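Local atomic coordinates of uncharacterized protein (Bacteroides caccae, PDB entry 4L7A), a protein that is of unknown function but is probably a zinc-dependent peptidase. Residues N53-T57 with I97-D103; L61-L65 with M122-L128; K20-D24 with K40-E44. All coordinates share one frame; numbering follows the deposited sequence. Where two conformers were deposited one is given.

Interaction 1. Residues N53-T57 with I97-D103; sequences NLVPT and IGSASWD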
# COMPACT_ATOMS: atom_id res chain seq x y z
N ASN A 53 -1.47 -7.65 -22.28
CA ASN A 53 -1.42 -8.42 -21.08
C ASN A 53 -2.71 -8.79 -20.37
O ASN A 53 -2.68 -9.54 -19.40
CB ASN A 53 -0.55 -7.72 -20.07
CG ASN A 53 0.79 -8.34 -19.98
OD1 ASN A 53 1.36 -8.74 -21.01
ND2 ASN A 53 1.32 -8.44 -18.73
N LEU A 54 -3.83 -8.20 -20.78
CA LEU A 54 -5.09 -8.50 -20.14
C LEU A 54 -5.44 -10.01 -20.32
O LEU A 54 -5.32 -10.54 -21.41
CB LEU A 54 -6.19 -7.70 -20.79
CG LEU A 54 -7.56 -7.82 -20.11
CD1 LEU A 54 -7.51 -7.30 -18.71
CD2 LEU A 54 -8.59 -7.00 -20.91
N VAL A 55 -5.83 -10.64 -19.22
CA VAL A 55 -6.36 -12.02 -19.18
C VAL A 55 -7.61 -12.02 -18.26
O VAL A 55 -7.79 -11.09 -17.48
CB VAL A 55 -5.33 -13.05 -18.63
CG1 VAL A 55 -4.11 -13.12 -19.52
CG2 VAL A 55 -4.90 -12.73 -17.19
N PRO A 56 -8.47 -13.03 -18.37
CA PRO A 56 -9.60 -13.08 -17.46
C PRO A 56 -9.15 -13.04 -15.99
O PRO A 56 -8.11 -13.58 -15.61
CB PRO A 56 -10.25 -14.42 -17.80
CG PRO A 56 -9.89 -14.65 -19.20
CD PRO A 56 -8.47 -14.17 -19.30
N THR A 57 -9.95 -12.37 -15.19
CA THR A 57 -9.67 -12.23 -13.77
C THR A 57 -9.96 -13.55 -13.10
O THR A 57 -11.08 -14.02 -13.16
CB THR A 57 -10.56 -11.10 -13.19
OG1 THR A 57 -10.27 -9.88 -13.93
CG2 THR A 57 -10.31 -10.89 -11.72
N ILE A 97 -7.92 -6.67 -11.65
CA ILE A 97 -7.90 -6.97 -13.07
C ILE A 97 -6.85 -8.01 -13.32
O ILE A 97 -5.76 -7.96 -12.77
CB ILE A 97 -7.60 -5.73 -13.91
CG1 ILE A 97 -8.73 -4.73 -13.74
CG2 ILE A 97 -7.47 -6.05 -15.35
CD1 ILE A 97 -8.48 -3.36 -14.53
N GLY A 98 -7.17 -8.97 -14.18
CA GLY A 98 -6.18 -10.03 -14.47
C GLY A 98 -5.06 -9.59 -15.43
O GLY A 98 -5.31 -8.89 -16.39
N SER A 99 -3.83 -10.04 -15.15
CA SER A 99 -2.71 -9.80 -16.01
C SER A 99 -1.84 -11.04 -16.23
O SER A 99 -1.66 -11.86 -15.33
CB SER A 99 -1.86 -8.71 -15.39
OG SER A 99 -0.89 -8.26 -16.31
N ALA A 100 -1.31 -11.15 -17.45
CA ALA A 100 -0.48 -12.24 -17.86
C ALA A 100 0.84 -12.29 -17.09
O ALA A 100 1.34 -13.36 -16.89
CB ALA A 100 -0.20 -12.16 -19.33
N SER A 101 1.34 -11.15 -16.63
CA SER A 101 2.55 -11.10 -15.82
C SER A 101 2.62 -9.81 -15.01
O SER A 101 1.72 -8.94 -15.11
CB SER A 101 3.78 -11.21 -16.71
OG SER A 101 4.94 -11.43 -15.93
N TRP A 102 3.70 -9.70 -14.24
CA TRP A 102 4.01 -8.52 -13.44
C TRP A 102 4.78 -7.46 -14.20
O TRP A 102 4.94 -6.36 -13.71
CB TRP A 102 4.85 -8.91 -12.23
CG TRP A 102 6.24 -9.32 -12.56
CD1 TRP A 102 7.32 -8.50 -12.80
CD2 TRP A 102 6.73 -10.65 -12.63
NE1 TRP A 102 8.43 -9.25 -13.07
CE2 TRP A 102 8.10 -10.58 -12.97
CE3 TRP A 102 6.14 -11.90 -12.48
CZ2 TRP A 102 8.90 -11.71 -13.13
CZ3 TRP A 102 6.94 -13.06 -12.65
CH2 TRP A 102 8.31 -12.95 -12.97
N ASP A 103 5.27 -7.82 -15.40
CA ASP A 103 6.21 -6.98 -16.16
C ASP A 103 5.67 -5.62 -16.68
O ASP A 103 6.45 -4.74 -16.94
CB ASP A 103 6.82 -7.78 -17.34
CG ASP A 103 5.79 -8.13 -18.43
OD1 ASP A 103 4.56 -7.99 -18.21
OD2 ASP A 103 6.19 -8.58 -19.52
O HOH W 1 -9.46 -9.49 -16.27

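Interaction 2. Residues L61-L65 with M122-L128; sequences LSVKL and MGNWLDL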
# COMPACT_ATOMS: atom_id res chain seq x y z
N LEU A 61 -8.34 -16.70 -7.05
CA LEU A 61 -7.28 -15.79 -6.69
C LEU A 61 -7.81 -14.40 -6.18
O LEU A 61 -7.20 -13.78 -5.30
CB LEU A 61 -6.32 -15.61 -7.86
CG LEU A 61 -5.09 -14.70 -7.61
CD1 LEU A 61 -4.27 -15.22 -6.43
CD2 LEU A 61 -4.26 -14.68 -8.89
N SER A 62 -8.94 -13.93 -6.73
CA SER A 62 -9.56 -12.69 -6.26
C SER A 62 -9.99 -12.84 -4.80
O SER A 62 -9.86 -11.92 -4.03
CB SER A 62 -10.76 -12.29 -7.09
OG SER A 62 -10.33 -12.01 -8.42
N VAL A 63 -10.51 -14.00 -4.44
CA VAL A 63 -10.93 -14.28 -3.09
C VAL A 63 -9.72 -14.25 -2.15
O VAL A 63 -9.80 -13.68 -1.03
CB VAL A 63 -11.61 -15.67 -3.01
CG1 VAL A 63 -11.95 -16.01 -1.58
CG2 VAL A 63 -12.87 -15.68 -3.85
N LYS A 64 -8.62 -14.87 -2.57
CA LYS A 64 -7.42 -14.90 -1.73
C LYS A 64 -6.93 -13.51 -1.50
O LYS A 64 -6.68 -13.14 -0.36
CB LYS A 64 -6.32 -15.72 -2.39
CG LYS A 64 -6.71 -17.18 -2.47
CD LYS A 64 -5.56 -18.07 -2.86
CE LYS A 64 -6.09 -19.42 -3.22
NZ LYS A 64 -4.94 -20.24 -3.56
N LEU A 65 -6.85 -12.72 -2.56
CA LEU A 65 -6.37 -11.34 -2.45
C LEU A 65 -7.28 -10.45 -1.60
O LEU A 65 -6.79 -9.67 -0.81
CB LEU A 65 -6.20 -10.70 -3.81
CG LEU A 65 -4.90 -11.13 -4.44
CD1 LEU A 65 -4.91 -10.77 -5.91
CD2 LEU A 65 -3.74 -10.40 -3.74
N MSE A 122 -3.33 -8.75 -11.20
CA MSE A 122 -2.97 -10.01 -10.59
C MSE A 122 -3.12 -11.21 -11.52
O MSE A 122 -3.79 -11.13 -12.51
CB MSE A 122 -3.82 -10.29 -9.31
CG MSE A 122 -5.20 -9.71 -9.29
SE MSE A 122 -6.55 -10.49 -10.49
CE MSE A 122 -7.08 -12.05 -9.46
N GLY A 123 -2.51 -12.31 -11.12
CA GLY A 123 -2.58 -13.58 -11.85
C GLY A 123 -1.77 -14.60 -11.08
O GLY A 123 -1.14 -14.28 -10.08
N ASN A 124 -1.81 -15.84 -11.48
CA ASN A 124 -1.21 -16.84 -10.60
C ASN A 124 0.33 -16.91 -10.76
O ASN A 124 0.95 -17.79 -10.20
CB ASN A 124 -1.92 -18.21 -10.70
CG ASN A 124 -1.78 -18.81 -12.06
OD1 ASN A 124 -1.09 -18.26 -12.93
ND2 ASN A 124 -2.41 -19.96 -12.26
N TRP A 125 0.93 -15.95 -11.50
CA TRP A 125 2.36 -15.65 -11.36
C TRP A 125 2.70 -15.13 -9.93
O TRP A 125 3.86 -15.01 -9.58
CB TRP A 125 2.84 -14.61 -12.38
CG TRP A 125 1.93 -13.42 -12.52
CD1 TRP A 125 0.90 -13.29 -13.45
CD2 TRP A 125 1.90 -12.22 -11.73
NE1 TRP A 125 0.27 -12.09 -13.27
CE2 TRP A 125 0.87 -11.40 -12.25
CE3 TRP A 125 2.62 -11.76 -10.63
CZ2 TRP A 125 0.53 -10.18 -11.70
CZ3 TRP A 125 2.30 -10.52 -10.10
CH2 TRP A 125 1.26 -9.75 -10.63
N LEU A 126 1.68 -14.75 -9.16
CA LEU A 126 1.87 -14.24 -7.80
C LEU A 126 2.28 -15.35 -6.82
O LEU A 126 1.68 -16.39 -6.82
CB LEU A 126 0.55 -13.68 -7.26
CG LEU A 126 0.18 -12.22 -7.44
CD1 LEU A 126 -1.31 -12.01 -7.01
CD2 LEU A 126 1.14 -11.38 -6.59
N ASP A 127 3.27 -15.10 -5.96
CA ASP A 127 3.52 -15.95 -4.83
C ASP A 127 2.98 -15.22 -3.57
O ASP A 127 3.64 -14.35 -3.01
CB ASP A 127 5.02 -16.22 -4.69
CG ASP A 127 5.35 -17.10 -3.49
OD1 ASP A 127 4.43 -17.49 -2.72
OD2 ASP A 127 6.54 -17.37 -3.28
N LEU A 128 1.81 -15.63 -3.11
CA LEU A 128 1.05 -14.83 -2.14
C LEU A 128 1.64 -14.75 -0.75
O LEU A 128 1.39 -13.80 -0.01
CB LEU A 128 -0.39 -15.34 -2.04
CG LEU A 128 -1.22 -15.25 -3.31
CD1 LEU A 128 -2.42 -16.16 -3.20
CD2 LEU A 128 -1.68 -13.82 -3.54

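Interaction 3. Residues K20-D24 with K40-E44; sequences KSEFD and KYRME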
# COMPACT_ATOMS: atom_id res chain seq x y z
N LYS A 20 -20.04 -16.76 -6.98
CA LYS A 20 -19.91 -15.31 -7.15
C LYS A 20 -20.85 -14.53 -6.27
O LYS A 20 -20.45 -13.49 -5.76
CB LYS A 20 -20.17 -14.87 -8.58
CG LYS A 20 -19.16 -15.42 -9.52
CD LYS A 20 -19.54 -15.01 -10.89
CE LYS A 20 -18.72 -15.72 -11.90
NZ LYS A 20 -19.22 -15.31 -13.22
N SER A 21 -22.09 -15.01 -6.09
CA SER A 21 -23.02 -14.33 -5.19
C SER A 21 -22.54 -14.49 -3.75
O SER A 21 -22.72 -13.60 -2.94
CB SER A 21 -24.47 -14.86 -5.30
OG SER A 21 -24.91 -14.64 -6.61
N GLU A 22 -21.93 -15.64 -3.42
CA GLU A 22 -21.38 -15.84 -2.05
C GLU A 22 -20.22 -14.87 -1.78
O GLU A 22 -20.13 -14.29 -0.71
CB GLU A 22 -20.94 -17.31 -1.83
CG GLU A 22 -20.51 -17.69 -0.38
CD GLU A 22 -19.85 -19.09 -0.26
OE1 GLU A 22 -19.86 -19.86 -1.26
OE2 GLU A 22 -19.31 -19.43 0.83
N PHE A 23 -19.35 -14.68 -2.76
CA PHE A 23 -18.28 -13.69 -2.65
C PHE A 23 -18.85 -12.26 -2.56
O PHE A 23 -18.37 -11.46 -1.76
CB PHE A 23 -17.28 -13.85 -3.80
CG PHE A 23 -15.98 -13.11 -3.64
CD1 PHE A 23 -15.43 -12.82 -2.39
CD2 PHE A 23 -15.27 -12.72 -4.76
CE1 PHE A 23 -14.21 -12.15 -2.30
CE2 PHE A 23 -14.05 -12.03 -4.65
CZ PHE A 23 -13.54 -11.74 -3.42
N ASP A 24 -19.87 -11.94 -3.34
CA ASP A 24 -20.48 -10.60 -3.26
C ASP A 24 -20.97 -10.37 -1.86
O ASP A 24 -20.75 -9.33 -1.29
CB ASP A 24 -21.63 -10.40 -4.23
CG ASP A 24 -21.19 -10.47 -5.68
OD1 ASP A 24 -19.99 -10.34 -5.99
OD2 ASP A 24 -22.08 -10.68 -6.53
N LYS A 40 -14.18 -4.53 -6.38
CA LYS A 40 -14.75 -5.10 -7.60
C LYS A 40 -13.83 -6.14 -8.23
O LYS A 40 -12.62 -5.91 -8.40
CB LYS A 40 -15.04 -4.01 -8.61
CG LYS A 40 -15.98 -2.93 -8.12
CD LYS A 40 -16.54 -2.16 -9.29
CE LYS A 40 -17.34 -0.95 -8.84
NZ LYS A 40 -17.75 -0.18 -10.04
N TYR A 41 -14.39 -7.31 -8.55
CA TYR A 41 -13.65 -8.34 -9.24
C TYR A 41 -14.29 -8.74 -10.53
O TYR A 41 -13.60 -9.28 -11.41
CB TYR A 41 -13.47 -9.56 -8.37
CG TYR A 41 -14.73 -10.28 -8.10
CD1 TYR A 41 -15.61 -9.84 -7.13
CD2 TYR A 41 -15.07 -11.40 -8.83
CE1 TYR A 41 -16.82 -10.50 -6.90
CE2 TYR A 41 -16.27 -12.06 -8.63
CZ TYR A 41 -17.13 -11.62 -7.63
OH TYR A 41 -18.31 -12.26 -7.45
N ARG A 42 -15.58 -8.46 -10.69
CA ARG A 42 -16.31 -8.88 -11.88
C ARG A 42 -15.86 -7.98 -13.03
O ARG A 42 -15.94 -6.75 -12.93
CB ARG A 42 -17.82 -8.78 -11.67
CG ARG A 42 -18.46 -9.81 -10.70
CD ARG A 42 -19.86 -9.30 -10.28
NE ARG A 42 -20.64 -10.20 -9.44
CZ ARG A 42 -21.31 -11.24 -9.88
NH1 ARG A 42 -21.28 -11.56 -11.16
NH2 ARG A 42 -21.98 -12.00 -9.04
N MSE A 43 -15.44 -8.60 -14.11
CA MSE A 43 -14.94 -7.87 -15.28
C MSE A 43 -15.99 -6.99 -15.98
O MSE A 43 -15.68 -5.89 -16.48
CB MSE A 43 -14.38 -8.86 -16.29
CG MSE A 43 -13.14 -9.57 -15.78
SE MSE A 43 -12.64 -11.09 -16.89
CE MSE A 43 -13.65 -12.54 -15.98
N GLU A 44 -17.22 -7.48 -16.00
CA GLU A 44 -18.36 -6.74 -16.52
C GLU A 44 -18.61 -5.41 -15.81
O GLU A 44 -19.19 -4.54 -16.41
CB GLU A 44 -19.62 -7.63 -16.42
CG GLU A 44 -20.06 -7.93 -14.95
CD GLU A 44 -20.53 -9.35 -14.69
OE1 GLU A 44 -21.49 -9.80 -15.35
OE2 GLU A 44 -19.98 -10.03 -13.80

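Interaction 1. Residues N53-T57 with I97-D103
A100 N donates to N53 O over 2.9 Å, in the carbonyl plane. The side-chain amide of N53 adds a second link. N53 ND2 donates to S99 OG at 3.3 Å, with the hydroxyl tilted 19° from the amide plane. The same ND2 also makes a weak bond to OD1 of D103. S99 OG in turn donates to S101 O (3.0 Å), so this hydroxyl accepts from N53 ND2 and donates to S101 O. Further along, V55 N reaches G98 O in a long, weak but nearly straight bond. Water 1 ties V55 O and OG1 of T57 to G98 N. G98 has no side chain, and a CB there would clash with the carbonyl oxygens of V55 and P56. CD1 of L54 meets CG2 of I97 at 3.6 Å, and CG2 of V55 lies against the backbone N of S99 at 3.5 Å. I97 and S99 bond on their other side to strand 115-122. The arrangement is a single beta bridge, L54 with S99, where the loop before helix 59-81 pairs with the chain running on from strand 93-98.

Interaction 2. Residues L61-L65 with M122-L128
L61 points from helix 59-81 into the loop 122-128, and each part of its side chain finds a partner there. L61 CB lies 4.0 Å from the methyl carbon CE of M122, a selenomethionine. L61 CG is a little closer, 3.8 Å from M122 CE. The chain then forks. L61 CD1 turns to L128 and meets L128 CD1 at 3.8 Å. L61 CD2 presses on the backbone of G123, 3.3 Å from G123 C. With CG anti to the backbone N (chi1 -178°), the fork is carried out from the helix to the start of the beta turn G123-L126. That turn is closed by the bond from L126 N to G123 O.

M122 runs past L61 in the opposite direction. Its chain is bent at chi2 and chi3 (70° and 81°), which brings CE back to the helix, beside OG of S62. That hydroxyl is already bonded to O of D58, four residues earlier. One helical turn after L61, L65 CD1 lies against CG of M122 at 3.6 Å. It also touches CD1 of L126, while CD2 of L65 faces CD2 of L128. L128 thus sits between L61, L65 and the aliphatic part of K64, and K64 CD lies 3.7 Å from CD1 of L128. K64 and L128 cross at about a right angle. Helix 131-153 continues the packing, with M134 on L65 and Y138 on M122 and L126.

The two segments share no hydrogen bond. Methyl and methylene groups of the leucines, K64 and the selenomethionine meet by van der Waals contact, which implies that shape and burial of apolar surface hold the helix to the loop.

Interaction 3. Residues K20-D24 with K40-E44
The Y41 ring has CD2 of F23 over one face, 3.4 Å above the plane, and CG of R42 over the opposite face. The F23 and Y41 rings meet obliquely, their planes 44° apart. At the edge of the Y41 ring lie OD1 of D24 and O of K20. Y41 OH is 2.9 Å from D24 OD1 and 3.0 Å from K20 O, and its one proton could serve either. The guanidinium of R42 has CG of K20 over one face and D24 at its edge. R42 NH2 and R42 NE both donate to D24 OD2, at 2.8 Å and 3.3 Å, in a side-on grip on one oxygen. The R42 chain is extended from CG to NE, which carries the group across to the helix. NH1 makes a weak salt bridge with OE2 of E44, so R42 links two acids. A leucine in place of R42 would probably leave the OD2 carboxylate oxygen of D24 without its charged mate and E44 without its bridge. The contact joins helix 17-35 to the loop after strand 38-40. Helix 59-81 lies alongside, placing V63 and A66 against F23 and S62 against Y41.

The three contacts lie on the same side of the chain's centre and touch one another. Interactions 1 and 2 are nearest, with centres about 11 Å apart. S99 is the joint between them: S99 O is 2.8 Å from NE1 of W125, and S99 N is 2.8 Å from O of M122, both probable hydrogen bonds. Interaction 3 has its centre about 15 Å from that of interaction 2, and F23 CZ packs 3.7 Å from V63 CA. It meets interaction 1 at T57, where T57 OG1 lies 3.4 Å from CG of M43. Helix 59-81 begins two residues after T57, so the loop pairing of interaction 1 leads into the helix packing of interaction 2.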